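Local coordinates for Er-derived vesicles protein ERV41 (Saccharomyces cerevisiae, PDB 3ZLC) that helps move a subset of secretory proteins from the endoplasmic reticulum to the Golgi in COPII-coated vesicles and facilitates retrograde transport back to the endoplasmic reticulum, at residues I37-Q42 with F236-E241; V125-G130 with E206-Q211; N172-T177 with Y191-V196; P197-F200 with G204-V207. All blocks are in the same frame, centred on the assembly; numbering follows the deposited sequence.

Contact 1: residues I37-Q42 with F236-E241; sequences INVRDQ and FKYNFE
Tyr238 extends its phenol across to Val39, and the two side chains cross at about a right angle. Only the end of the aromatic makes the touch: Tyr238 OH lies 3.6 Å from Val39 CG1, the branch that stands anti to the backbone N (chi1 169°). The same OH comes within 4.1 Å of the Arg40 backbone O, a proximity that is not a bond. A chi1 of 48°, with CG between the backbone N and the carbonyl carbon, swings the ring out from its backbone across to Val39. The hydroxyl spends its proton on a water lying at the ring edge, in plane, 3.0 Å from Tyr238 OH. That water donates in turn to Asp41 OD2 at 3.2 Å, making a one-water link between the strands. Arg40 NH2 and Lys237 NZ stand 5.1 Å apart, each in a long, weak ion pair with Glu131, while Asp41 OD2 is also held by Asn126 ND2. This is a contact between two strands of one sheet of the lumenal domain, made across the strand between them: the CA atoms of Val39 and Phe236 are 9.6 Å apart, and strand 130-136 fills the interval, antiparallel to both 35-41 and 233-240. Tyr238 also packs on Thr193 of strand 188-200 and on Ile22 of strand 19-28 in the second sheet.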
loop_
_atom_site.group_PDB
_atom_site.type_symbol
_atom_site.label_atom_id
_atom_site.label_comp_id
_atom_site.label_asym_id
_atom_site.label_seq_id
_atom_site.Cartn_x
_atom_site.Cartn_y
_atom_site.Cartn_z
ATOM N N ILE A 37 -6.556 9.457 -4.279
ATOM C CA ILE A 37 -5.224 9.039 -3.841
ATOM C C ILE A 37 -4.315 10.261 -3.916
ATOM O O ILE A 37 -4.210 10.892 -4.981
ATOM C CB ILE A 37 -4.717 7.887 -4.709
ATOM C CG1 ILE A 37 -5.673 6.692 -4.584
ATOM C CG2 ILE A 37 -3.281 7.474 -4.328
ATOM C CD1 ILE A 37 -5.315 5.565 -5.463
ATOM N N ASN A 38 -3.717 10.628 -2.779
ATOM C CA ASN A 38 -2.853 11.806 -2.698
ATOM C C ASN A 38 -1.434 11.442 -2.252
ATOM O O ASN A 38 -1.236 10.475 -1.511
ATOM C CB ASN A 38 -3.426 12.821 -1.705
ATOM C CG ASN A 38 -4.659 13.552 -2.241
ATOM O OD1 ASN A 38 -4.546 14.593 -2.895
ATOM N ND2 ASN A 38 -5.843 13.014 -1.946
ATOM N N VAL A 39 -0.457 12.230 -2.694
ATOM C CA VAL A 39 0.911 12.123 -2.192
ATOM C C VAL A 39 1.247 13.479 -1.590
ATOM O O VAL A 39 0.873 14.533 -2.132
ATOM C CB VAL A 39 1.943 11.765 -3.296
ATOM C CG1 VAL A 39 3.367 11.934 -2.773
ATOM C CG2 VAL A 39 1.766 10.346 -3.754
ATOM N N ARG A 40 1.904 13.484 -0.439
ATOM C CA ARG A 40 2.484 14.737 0.009
ATOM C C ARG A 40 3.817 14.464 0.666
ATOM O O ARG A 40 4.073 13.341 1.110
ATOM C CB ARG A 40 1.541 15.510 0.927
ATOM C CG ARG A 40 1.085 14.758 2.147
ATOM C CD ARG A 40 0.810 15.752 3.259
ATOM N NE ARG A 40 0.437 15.101 4.513
ATOM C CZ ARG A 40 0.054 15.749 5.609
ATOM N NH1 ARG A 40 -0.013 17.075 5.608
ATOM N NH2 ARG A 40 -0.264 15.071 6.702
ATOM N N ASP A 41 4.683 15.471 0.699
ATOM C CA ASP A 41 5.975 15.296 1.357
ATOM C C ASP A 41 6.450 16.584 2.006
ATOM O O ASP A 41 5.741 17.595 1.993
ATOM C CB ASP A 41 7.026 14.681 0.406
ATOM C CG ASP A 41 7.334 15.559 -0.808
ATOM O OD1 ASP A 41 7.451 16.792 -0.663
ATOM O OD2 ASP A 41 7.483 15.002 -1.916
ATOM N N GLN A 42 7.647 16.546 2.580
ATOM C CA GLN A 42 8.205 17.717 3.243
ATOM C C GLN A 42 8.214 18.934 2.324
ATOM O O GLN A 42 7.924 20.050 2.751
ATOM C CB GLN A 42 9.625 17.417 3.711
ATOM C CG GLN A 42 9.806 16.011 4.218
ATOM C CD GLN A 42 10.770 15.938 5.377
ATOM O OE1 GLN A 42 10.379 15.654 6.509
ATOM N NE2 GLN A 42 12.043 16.189 5.102
ATOM N N PHE A 236 0.138 5.280 3.854
ATOM C CA PHE A 236 1.493 4.733 3.861
ATOM C C PHE A 236 2.462 5.872 4.128
ATOM O O PHE A 236 2.675 6.719 3.260
ATOM C CB PHE A 236 1.815 4.128 2.502
ATOM C CG PHE A 236 0.921 2.965 2.122
ATOM C CD1 PHE A 236 -0.265 3.177 1.434
ATOM C CD2 PHE A 236 1.286 1.653 2.436
ATOM C CE1 PHE A 236 -1.092 2.099 1.060
ATOM C CE2 PHE A 236 0.468 0.572 2.069
ATOM C CZ PHE A 236 -0.722 0.796 1.381
ATOM N N LYS A 237 3.016 5.925 5.333
ATOM C CA LYS A 237 4.027 6.931 5.632
ATOM C C LYS A 237 5.379 6.335 5.306
ATOM O O LYS A 237 5.627 5.142 5.555
ATOM C CB LYS A 237 3.972 7.350 7.101
ATOM C CG LYS A 237 2.632 7.941 7.509
ATOM C CD LYS A 237 2.810 9.278 8.215
ATOM C CE LYS A 237 1.469 9.826 8.696
ATOM N NZ LYS A 237 1.600 11.157 9.363
ATOM N N TYR A 238 6.250 7.135 4.705
ATOM C CA TYR A 238 7.567 6.602 4.369
ATOM C C TYR A 238 8.679 7.581 4.692
ATOM O O TYR A 238 8.515 8.797 4.586
ATOM C CB TYR A 238 7.628 6.158 2.894
ATOM C CG TYR A 238 7.076 7.184 1.922
ATOM C CD1 TYR A 238 7.878 8.221 1.463
ATOM C CD2 TYR A 238 5.762 7.114 1.459
ATOM C CE1 TYR A 238 7.404 9.155 0.572
ATOM C CE2 TYR A 238 5.269 8.069 0.554
ATOM C CZ TYR A 238 6.101 9.083 0.120
ATOM O OH TYR A 238 5.661 10.054 -0.767
ATOM N N ASN A 239 9.806 7.038 5.129
ATOM C CA ASN A 239 11.012 7.834 5.272
ATOM C C ASN A 239 12.192 6.997 4.806
ATOM O O ASN A 239 12.107 5.762 4.749
ATOM C CB ASN A 239 11.219 8.286 6.712
ATOM C CG ASN A 239 12.018 9.561 6.792
ATOM O OD1 ASN A 239 12.741 9.912 5.842
ATOM N ND2 ASN A 239 11.892 10.278 7.908
ATOM N N PHE A 240 13.294 7.662 4.484
ATOM C CA PHE A 240 14.434 6.982 3.876
ATOM C C PHE A 240 15.644 7.105 4.776
ATOM O O PHE A 240 16.049 8.206 5.147
ATOM C CB PHE A 240 14.693 7.564 2.477
ATOM C CG PHE A 240 13.486 7.459 1.570
ATOM C CD1 PHE A 240 13.267 6.316 0.820
ATOM C CD2 PHE A 240 12.544 8.493 1.517
ATOM C CE1 PHE A 240 12.136 6.202 -0.000
ATOM C CE2 PHE A 240 11.405 8.382 0.705
ATOM C CZ PHE A 240 11.207 7.237 -0.055
ATOM N N GLU A 241 16.205 5.960 5.150
ATOM C CA GLU A 241 17.323 5.942 6.085
ATOM C C GLU A 241 18.583 6.475 5.429
ATOM O O GLU A 241 18.810 6.228 4.236
ATOM C CB GLU A 241 17.547 4.513 6.583
ATOM C CG GLU A 241 16.291 3.925 7.231
ATOM C CD GLU A 241 16.571 2.642 7.974
ATOM O OE1 GLU A 241 17.760 2.265 8.027
ATOM O OE2 GLU A 241 15.618 2.018 8.511
HETATM O O HOH W 1 7.956 11.967 -1.144
#

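Contact 2: residues V125-G130 with E206-Q211; sequences VNRVSG and EVDTNQ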
loop_
_atom_site.group_PDB
_atom_site.type_symbol
_atom_site.label_atom_id
_atom_site.label_comp_id
_atom_site.label_asym_id
_atom_site.label_seq_id
_atom_site.Cartn_x
_atom_site.Cartn_y
_atom_site.Cartn_z
ATOM N N VAL A 125 8.146 9.639 -6.606
ATOM C CA VAL A 125 8.032 10.650 -5.561
ATOM C C VAL A 125 9.426 11.154 -5.204
ATOM O O VAL A 125 10.435 10.488 -5.486
ATOM C CB VAL A 125 7.311 10.099 -4.301
ATOM C CG1 VAL A 125 5.917 9.608 -4.640
ATOM C CG2 VAL A 125 8.125 8.963 -3.657
ATOM N N ASN A 126 9.500 12.330 -4.599
ATOM C CA ASN A 126 10.787 12.794 -4.101
ATOM C C ASN A 126 11.210 11.826 -3.017
ATOM O O ASN A 126 10.361 11.359 -2.245
ATOM C CB ASN A 126 10.677 14.213 -3.540
ATOM C CG ASN A 126 10.323 15.233 -4.601
ATOM O OD1 ASN A 126 10.888 15.228 -5.693
ATOM N ND2 ASN A 126 9.377 16.116 -4.285
ATOM N N ARG A 127 12.503 11.503 -2.961
ATOM C CA ARG A 127 13.008 10.559 -1.963
ATOM C C ARG A 127 13.252 11.312 -0.655
ATOM O O ARG A 127 14.402 11.508 -0.225
ATOM C CB ARG A 127 14.290 9.869 -2.468
ATOM C CG ARG A 127 14.702 8.615 -1.676
ATOM C CD ARG A 127 16.032 7.992 -2.168
ATOM N NE ARG A 127 16.468 6.955 -1.226
ATOM C CZ ARG A 127 16.182 5.660 -1.340
ATOM N NH1 ARG A 127 15.474 5.213 -2.383
ATOM N NH2 ARG A 127 16.605 4.810 -0.413
ATOM N N VAL A 128 12.157 11.771 -0.051
ATOM C CA VAL A 128 12.189 12.458 1.242
ATOM C C VAL A 128 11.017 11.933 2.068
ATOM O O VAL A 128 10.162 11.218 1.549
ATOM C CB VAL A 128 12.064 14.004 1.099
ATOM C CG1 VAL A 128 13.274 14.592 0.392
ATOM C CG2 VAL A 128 10.780 14.373 0.365
ATOM N N SER A 129 10.975 12.275 3.351
ATOM C CA SER A 129 9.851 11.867 4.190
ATOM C C SER A 129 8.518 12.317 3.564
ATOM O O SER A 129 8.333 13.486 3.243
ATOM C CB SER A 129 9.997 12.452 5.596
ATOM O OG SER A 129 8.909 12.049 6.405
ATOM N N GLY A 130 7.597 11.384 3.366
ATOM C CA GLY A 130 6.322 11.746 2.764
ATOM C C GLY A 130 5.253 10.734 3.095
ATOM O O GLY A 130 5.455 9.862 3.945
ATOM N N GLU A 206 23.467 0.470 -10.647
ATOM C CA GLU A 206 22.497 1.164 -11.486
ATOM C C GLU A 206 21.055 0.789 -11.161
ATOM O O GLU A 206 20.126 1.530 -11.490
ATOM C CB GLU A 206 22.782 0.911 -12.968
ATOM C CG GLU A 206 22.527 -0.517 -13.427
ATOM C CD GLU A 206 23.673 -1.466 -13.095
ATOM O OE1 GLU A 206 24.703 -1.003 -12.552
ATOM O OE2 GLU A 206 23.548 -2.676 -13.387
ATOM N N VAL A 207 20.854 -0.364 -10.528
ATOM C CA VAL A 207 19.496 -0.767 -10.172
ATOM C C VAL A 207 19.110 -0.145 -8.834
ATOM O O VAL A 207 19.866 -0.213 -7.867
ATOM C CB VAL A 207 19.332 -2.318 -10.168
ATOM C CG1 VAL A 207 20.245 -2.952 -9.155
ATOM C CG2 VAL A 207 17.893 -2.714 -9.909
ATOM N N ASP A 208 17.932 0.474 -8.784
ATOM C CA ASP A 208 17.461 1.161 -7.585
ATOM C C ASP A 208 16.804 0.179 -6.600
ATOM O O ASP A 208 15.582 0.135 -6.475
ATOM C CB ASP A 208 16.477 2.279 -7.977
ATOM C CG ASP A 208 16.121 3.188 -6.810
ATOM O OD1 ASP A 208 16.730 3.049 -5.725
ATOM O OD2 ASP A 208 15.226 4.042 -6.972
ATOM N N THR A 209 17.626 -0.590 -5.887
ATOM C CA THR A 209 17.129 -1.596 -4.944
ATOM C C THR A 209 16.970 -1.043 -3.538
ATOM O O THR A 209 17.867 -0.368 -3.018
ATOM C CB THR A 209 18.059 -2.825 -4.897
ATOM O OG1 THR A 209 19.421 -2.391 -4.752
ATOM C CG2 THR A 209 17.928 -3.622 -6.181
ATOM N N ASN A 210 15.826 -1.336 -2.926
ATOM C CA ASN A 210 15.530 -0.875 -1.569
ATOM C C ASN A 210 14.773 -1.954 -0.840
ATOM O O ASN A 210 14.020 -2.728 -1.458
ATOM C CB ASN A 210 14.637 0.376 -1.595
ATOM C CG ASN A 210 15.253 1.518 -2.364
ATOM O OD1 ASN A 210 15.911 2.383 -1.785
ATOM N ND2 ASN A 210 15.042 1.538 -3.674
ATOM N N GLN A 211 14.946 -1.992 0.473
ATOM C CA GLN A 211 14.106 -2.830 1.313
ATOM C C GLN A 211 13.551 -1.968 2.446
ATOM O O GLN A 211 14.093 -0.889 2.748
ATOM C CB GLN A 211 14.931 -4.009 1.855
ATOM C CG GLN A 211 16.166 -3.601 2.691
ATOM C CD GLN A 211 17.104 -4.776 2.888
ATOM O OE1 GLN A 211 17.622 -5.330 1.913
ATOM N NE2 GLN A 211 17.308 -5.184 4.143
HETATM O O HOH W 2 15.658 5.999 -5.189
#
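With chi1 at -165° and its chain extended from CG to NE, Arg127 brings the end of its guanidinium up to the amide of Asn210, whose own CG is set beside the backbone N by a chi1 of -58°; the two planes are 32° apart. The side chains approach from opposite directions. Each segment contains an inverse gamma turn, one centred on Arg127 and one on Asp208, where the chain leads into strand 209-219, and the contact joins two strands that belong to different sheets of the lumenal domain. The grip is end-on: NH1 and NH2 of Arg127 each donate to Asn210 OD1 at 2.9 Å. NH2 arrives nearly along the C=O axis, whereas NH1 sits above the carbonyl plane; the oxygen itself stays close to the guanidinium plane. The other end of the amide is held too, since Asn210 ND2 donates to Asp208 OD1 at 3.1 Å, meeting it from above the carboxylate plane, and adds a weak bond to Phe163 O. These opposed partners fix which way the amide is flipped. A leucine in place of Asn210 would probably leave both terminal nitrogens of Arg127 without this acceptor and Asp208 OD1 without its amide donor. Arg127 and Asp208 form no salt bridge, although their opposite charges probably favour the arrangement. Instead a water bridges them, accepting from Arg127 NH1 at 2.9 Å and donating to Asp208 OD2 at 2.7 Å.

Contact 3: residues N172-T177 with Y191-V196; sequences NPLDNT and YYTSVV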
loop_
_atom_site.group_PDB
_atom_site.type_symbol
_atom_site.label_atom_id
_atom_site.label_comp_id
_atom_site.label_asym_id
_atom_site.label_seq_id
_atom_site.Cartn_x
_atom_site.Cartn_y
_atom_site.Cartn_z
ATOM N N ASN A 172 9.158 -7.725 0.649
ATOM C CA ASN A 172 8.532 -6.532 1.215
ATOM C C ASN A 172 7.550 -6.936 2.309
ATOM O O ASN A 172 6.712 -7.817 2.095
ATOM C CB ASN A 172 7.768 -5.768 0.113
ATOM C CG ASN A 172 8.674 -5.332 -1.021
ATOM O OD1 ASN A 172 9.657 -4.604 -0.792
ATOM N ND2 ASN A 172 8.377 -5.795 -2.245
ATOM N N PRO A 173 7.636 -6.297 3.483
ATOM C CA PRO A 173 6.741 -6.747 4.557
ATOM C C PRO A 173 5.252 -6.670 4.194
ATOM O O PRO A 173 4.485 -7.528 4.651
ATOM C CB PRO A 173 7.024 -5.762 5.689
ATOM C CG PRO A 173 8.413 -5.194 5.395
ATOM C CD PRO A 173 8.606 -5.268 3.912
ATOM N N LEU A 174 4.835 -5.669 3.415
ATOM C CA LEU A 174 3.393 -5.531 3.136
ATOM C C LEU A 174 2.884 -6.360 1.960
ATOM O O LEU A 174 1.672 -6.494 1.798
ATOM C CB LEU A 174 2.984 -4.060 2.968
ATOM C CG LEU A 174 3.331 -3.211 4.193
ATOM C CD1 LEU A 174 2.903 -1.767 3.942
ATOM C CD2 LEU A 174 2.694 -3.778 5.468
ATOM N N ASP A 175 3.780 -6.945 1.160
ATOM C CA ASP A 175 3.344 -7.775 0.024
ATOM C C ASP A 175 2.522 -8.958 0.489
ATOM O O ASP A 175 2.882 -9.620 1.471
ATOM C CB ASP A 175 4.545 -8.349 -0.762
ATOM C CG ASP A 175 5.211 -7.325 -1.653
ATOM O OD1 ASP A 175 4.795 -6.154 -1.629
ATOM O OD2 ASP A 175 6.187 -7.684 -2.348
ATOM N N ASN A 176 1.445 -9.251 -0.240
ATOM C CA ASN A 176 0.592 -10.395 0.071
ATOM C C ASN A 176 0.072 -10.375 1.521
ATOM O O ASN A 176 0.131 -11.368 2.236
ATOM C CB ASN A 176 1.325 -11.712 -0.234
ATOM C CG ASN A 176 1.908 -11.742 -1.644
ATOM O OD1 ASN A 176 3.123 -11.799 -1.819
ATOM N ND2 ASN A 176 1.040 -11.687 -2.653
ATOM N N THR A 177 -0.463 -9.234 1.936
ATOM C CA THR A 177 -1.076 -9.114 3.253
ATOM C C THR A 177 -2.449 -8.497 3.063
ATOM O O THR A 177 -2.717 -7.906 2.024
ATOM C CB THR A 177 -0.269 -8.194 4.181
ATOM O OG1 THR A 177 -0.239 -6.881 3.624
ATOM C CG2 THR A 177 1.161 -8.711 4.352
ATOM N N TYR A 191 0.490 2.716 7.812
ATOM C CA TYR A 191 1.731 1.967 7.807
ATOM C C TYR A 191 2.917 2.931 7.799
ATOM O O TYR A 191 2.999 3.831 6.940
ATOM C CB TYR A 191 1.795 1.078 6.576
ATOM C CG TYR A 191 0.665 0.070 6.434
ATOM C CD1 TYR A 191 0.728 -1.172 7.066
ATOM C CD2 TYR A 191 -0.442 0.343 5.642
ATOM C CE1 TYR A 191 -0.295 -2.118 6.920
ATOM C CE2 TYR A 191 -1.469 -0.592 5.486
ATOM C CZ TYR A 191 -1.378 -1.827 6.124
ATOM O OH TYR A 191 -2.393 -2.757 5.977
ATOM N N TYR A 192 3.829 2.749 8.750
ATOM C CA TYR A 192 5.063 3.536 8.795
ATOM C C TYR A 192 6.222 2.718 8.275
ATOM O O TYR A 192 6.716 1.816 8.963
ATOM C CB TYR A 192 5.371 3.963 10.226
ATOM C CG TYR A 192 4.397 4.979 10.764
ATOM C CD1 TYR A 192 3.223 4.578 11.392
ATOM C CD2 TYR A 192 4.649 6.345 10.644
ATOM C CE1 TYR A 192 2.320 5.514 11.888
ATOM C CE2 TYR A 192 3.755 7.286 11.142
ATOM C CZ TYR A 192 2.596 6.860 11.755
ATOM O OH TYR A 192 1.703 7.785 12.238
ATOM N N THR A 193 6.678 3.049 7.074
ATOM C CA THR A 193 7.705 2.241 6.412
ATOM C C THR A 193 9.030 2.980 6.427
ATOM O O THR A 193 9.079 4.185 6.144
ATOM C CB THR A 193 7.330 1.923 4.949
ATOM O OG1 THR A 193 7.236 3.142 4.187
ATOM C CG2 THR A 193 6.014 1.142 4.895
ATOM N N SER A 194 10.104 2.274 6.770
ATOM C CA SER A 194 11.426 2.901 6.821
ATOM C C SER A 194 12.274 2.200 5.772
ATOM O O SER A 194 12.511 0.982 5.851
ATOM C CB SER A 194 12.048 2.746 8.207
ATOM O OG SER A 194 13.304 3.426 8.292
ATOM N N VAL A 195 12.736 2.973 4.793
ATOM C CA VAL A 195 13.273 2.434 3.553
ATOM C C VAL A 195 14.800 2.514 3.545
ATOM O O VAL A 195 15.381 3.568 3.831
ATOM C CB VAL A 195 12.675 3.209 2.341
ATOM C CG1 VAL A 195 13.130 2.606 1.009
ATOM C CG2 VAL A 195 11.142 3.192 2.413
ATOM N N VAL A 196 15.443 1.398 3.220
ATOM C CA VAL A 196 16.903 1.327 3.202
ATOM C C VAL A 196 17.353 1.013 1.795
ATOM O O VAL A 196 16.919 0.003 1.230
ATOM C CB VAL A 196 17.402 0.198 4.112
ATOM C CG1 VAL A 196 18.942 0.166 4.143
ATOM C CG2 VAL A 196 16.860 0.376 5.495
HETATM O O HOH W 3 -1.285 -5.269 5.610
#
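Leu174 rests on a face of the Tyr191 ring, presented by a type I beta turn that runs from Asn172 to Asp175. At the start of this turn Asn172 O accepts the backbone N-H of Asp175, and a second bond spans the same ends: Asn172 ND2 donates to Asp175 OD2 at 2.9 Å, almost straight at 169°. After Pro173 comes Leu174, whose backbone N is hydrogen-bonded to Tyr212 OH of strand 209-219. Its chi1 of -57° keeps CG beside the backbone N, and the two methyls divide the work. CD1 stands over the ring, 4.1 Å from the Tyr191 centroid and 25° off the normal, a CH-pi contact displaced toward the rim; CD2 lies 3.6 Å from Tyr191 CD1. Leu174 CD1 also comes to 4.4 Å from Thr193 CG2. Beyond the turn, Asn176 and Thr177 both face Ile158, forming a G1 beta bulge as strand 177-179 begins. Thr177 OG1 turns back to donate to Leu174 O at 2.7 Å and accepts from a water that sits 2.8 Å from Tyr191 OH. That hydroxyl is hydrogen-bonded to His156 NE2 and Gln179 NE2 as well. With an alanine in place of Leu174 both methyls would be gone, which is likely to leave a gap over the Tyr191 face where the CH-pi contact and the CD2 packing had been. The chemistry is therefore divided: dispersion and CH-pi contact seat the turn on the ring, while polar bonds settle the turn's shape and the tyrosine's far end.

Contact 4: residues P197-F200 with G204-V207; sequences PTLF and GAEV
Phe200 and Gly204 make the one direct hydrogen bond of this contact, Gly204 N donating to Phe200 O at 3.0 Å with an N-H...O angle of 149°. It spans the turn leaving strand 188-200 on the way to strand 209-219, its antiparallel neighbour, so the contact belongs to the connection of a beta hairpin. The backbone of Gly204 has a positive phi of 106°, where a beta carbon would jam against the preceding carbonyl oxygen and against the Glu206 carboxylate. The apolar part rests on Leu199. With CG anti to the backbone N (chi1 170°), its CD1 reaches 3.6 Å from Ala205 CA and 3.9 Å from Ala205 CB, and also touches the carbonyl oxygen of Gly204. The Phe200 ring meets Tyr167 and Tyr169 outside this contact. Water supplies the third kind of link: one molecule accepts from Phe200 N at 2.8 Å and donates to Gly204 O at 3.1 Å. Another lies near Thr198 O and Val207 O, though it cannot be assumed to bond both at once. Backbone bonding, direct and through water, thus makes most of the polar linkage here, with a single leucine methyl providing the side-chain packing.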
loop_
_atom_site.group_PDB
_atom_site.type_symbol
_atom_site.label_atom_id
_atom_site.label_comp_id
_atom_site.label_asym_id
_atom_site.label_seq_id
_atom_site.Cartn_x
_atom_site.Cartn_y
_atom_site.Cartn_z
ATOM N N PRO A 197 18.211 1.881 1.203
ATOM C CA PRO A 197 18.710 1.573 -0.138
ATOM C C PRO A 197 19.791 0.508 -0.029
ATOM O O PRO A 197 20.563 0.502 0.933
ATOM C CB PRO A 197 19.330 2.903 -0.599
ATOM C CG PRO A 197 19.819 3.547 0.695
ATOM C CD PRO A 197 18.739 3.165 1.717
ATOM N N THR A 198 19.854 -0.397 -0.997
ATOM C CA THR A 198 20.853 -1.459 -0.920
ATOM C C THR A 198 21.670 -1.559 -2.202
ATOM O O THR A 198 21.182 -1.271 -3.294
ATOM C CB THR A 198 20.198 -2.808 -0.645
ATOM O OG1 THR A 198 19.166 -3.037 -1.618
ATOM C CG2 THR A 198 19.604 -2.830 0.753
ATOM N N LEU A 199 22.923 -1.950 -2.065
ATOM C CA LEU A 199 23.728 -2.213 -3.242
ATOM C C LEU A 199 24.063 -3.694 -3.258
ATOM O O LEU A 199 24.831 -4.172 -2.422
ATOM C CB LEU A 199 24.999 -1.348 -3.249
ATOM C CG LEU A 199 26.057 -1.688 -4.318
ATOM C CD1 LEU A 199 25.417 -1.964 -5.656
ATOM C CD2 LEU A 199 27.084 -0.573 -4.466
ATOM N N PHE A 200 23.458 -4.430 -4.186
ATOM C CA PHE A 200 23.822 -5.829 -4.374
ATOM C C PHE A 200 24.842 -5.862 -5.488
ATOM O O PHE A 200 24.497 -5.616 -6.647
ATOM C CB PHE A 200 22.617 -6.670 -4.797
ATOM C CG PHE A 200 21.543 -6.770 -3.753
ATOM C CD1 PHE A 200 21.617 -7.729 -2.742
ATOM C CD2 PHE A 200 20.449 -5.921 -3.790
ATOM C CE1 PHE A 200 20.617 -7.822 -1.778
ATOM C CE2 PHE A 200 19.441 -6.010 -2.827
ATOM C CZ PHE A 200 19.531 -6.963 -1.820
ATOM N N GLY A 204 24.449 -4.833 -9.512
ATOM C CA GLY A 204 24.955 -3.561 -10.004
ATOM C C GLY A 204 24.412 -2.373 -9.224
ATOM O O GLY A 204 23.379 -2.476 -8.559
ATOM N N ALA A 205 25.095 -1.236 -9.321
ATOM C CA ALA A 205 24.687 -0.028 -8.603
ATOM C C ALA A 205 23.621 0.765 -9.360
ATOM O O ALA A 205 22.962 1.632 -8.789
ATOM C CB ALA A 205 25.904 0.848 -8.311
ATOM N N GLU A 206 23.467 0.470 -10.647
ATOM C CA GLU A 206 22.497 1.164 -11.486
ATOM C C GLU A 206 21.055 0.789 -11.161
ATOM O O GLU A 206 20.126 1.530 -11.490
ATOM C CB GLU A 206 22.782 0.911 -12.968
ATOM C CG GLU A 206 22.527 -0.517 -13.427
ATOM C CD GLU A 206 23.673 -1.466 -13.095
ATOM O OE1 GLU A 206 24.703 -1.003 -12.552
ATOM O OE2 GLU A 206 23.548 -2.676 -13.387
ATOM N N VAL A 207 20.854 -0.364 -10.528
ATOM C CA VAL A 207 19.496 -0.767 -10.172
ATOM C C VAL A 207 19.110 -0.145 -8.834
ATOM O O VAL A 207 19.866 -0.213 -7.867
ATOM C CB VAL A 207 19.332 -2.318 -10.168
ATOM C CG1 VAL A 207 20.245 -2.952 -9.155
ATOM C CG2 VAL A 207 17.893 -2.714 -9.909
HETATM O O HOH W 4 21.335 0.540 -5.627
HETATM O O HOH W 5 21.769 -3.374 -6.082
#

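How the contacts relate
Contacts 1 to 4 share the mixed sheet that contains strands 35-41, 130-136, 233-240, 188-200 and 209-219. Contacts 3 and 4 follow one another along strand 188-200, their centres about 19 Å apart, while contacts 2 and 4 overlap at Glu206 and Val207. Contact 1 spans the longest run of chain, with the other three falling between its segments in sequence; contact 3 likewise falls within the span of contact 2. Centres of contacts 1 and 2 lie about 11 Å apart, joined by a probable Tyr238 N to Gly130 O hydrogen bond. Early and late segments thereby meet in one lumenal domain, and contacts 2 and 3 include residues of second-sheet strands 117-126 and 177-179.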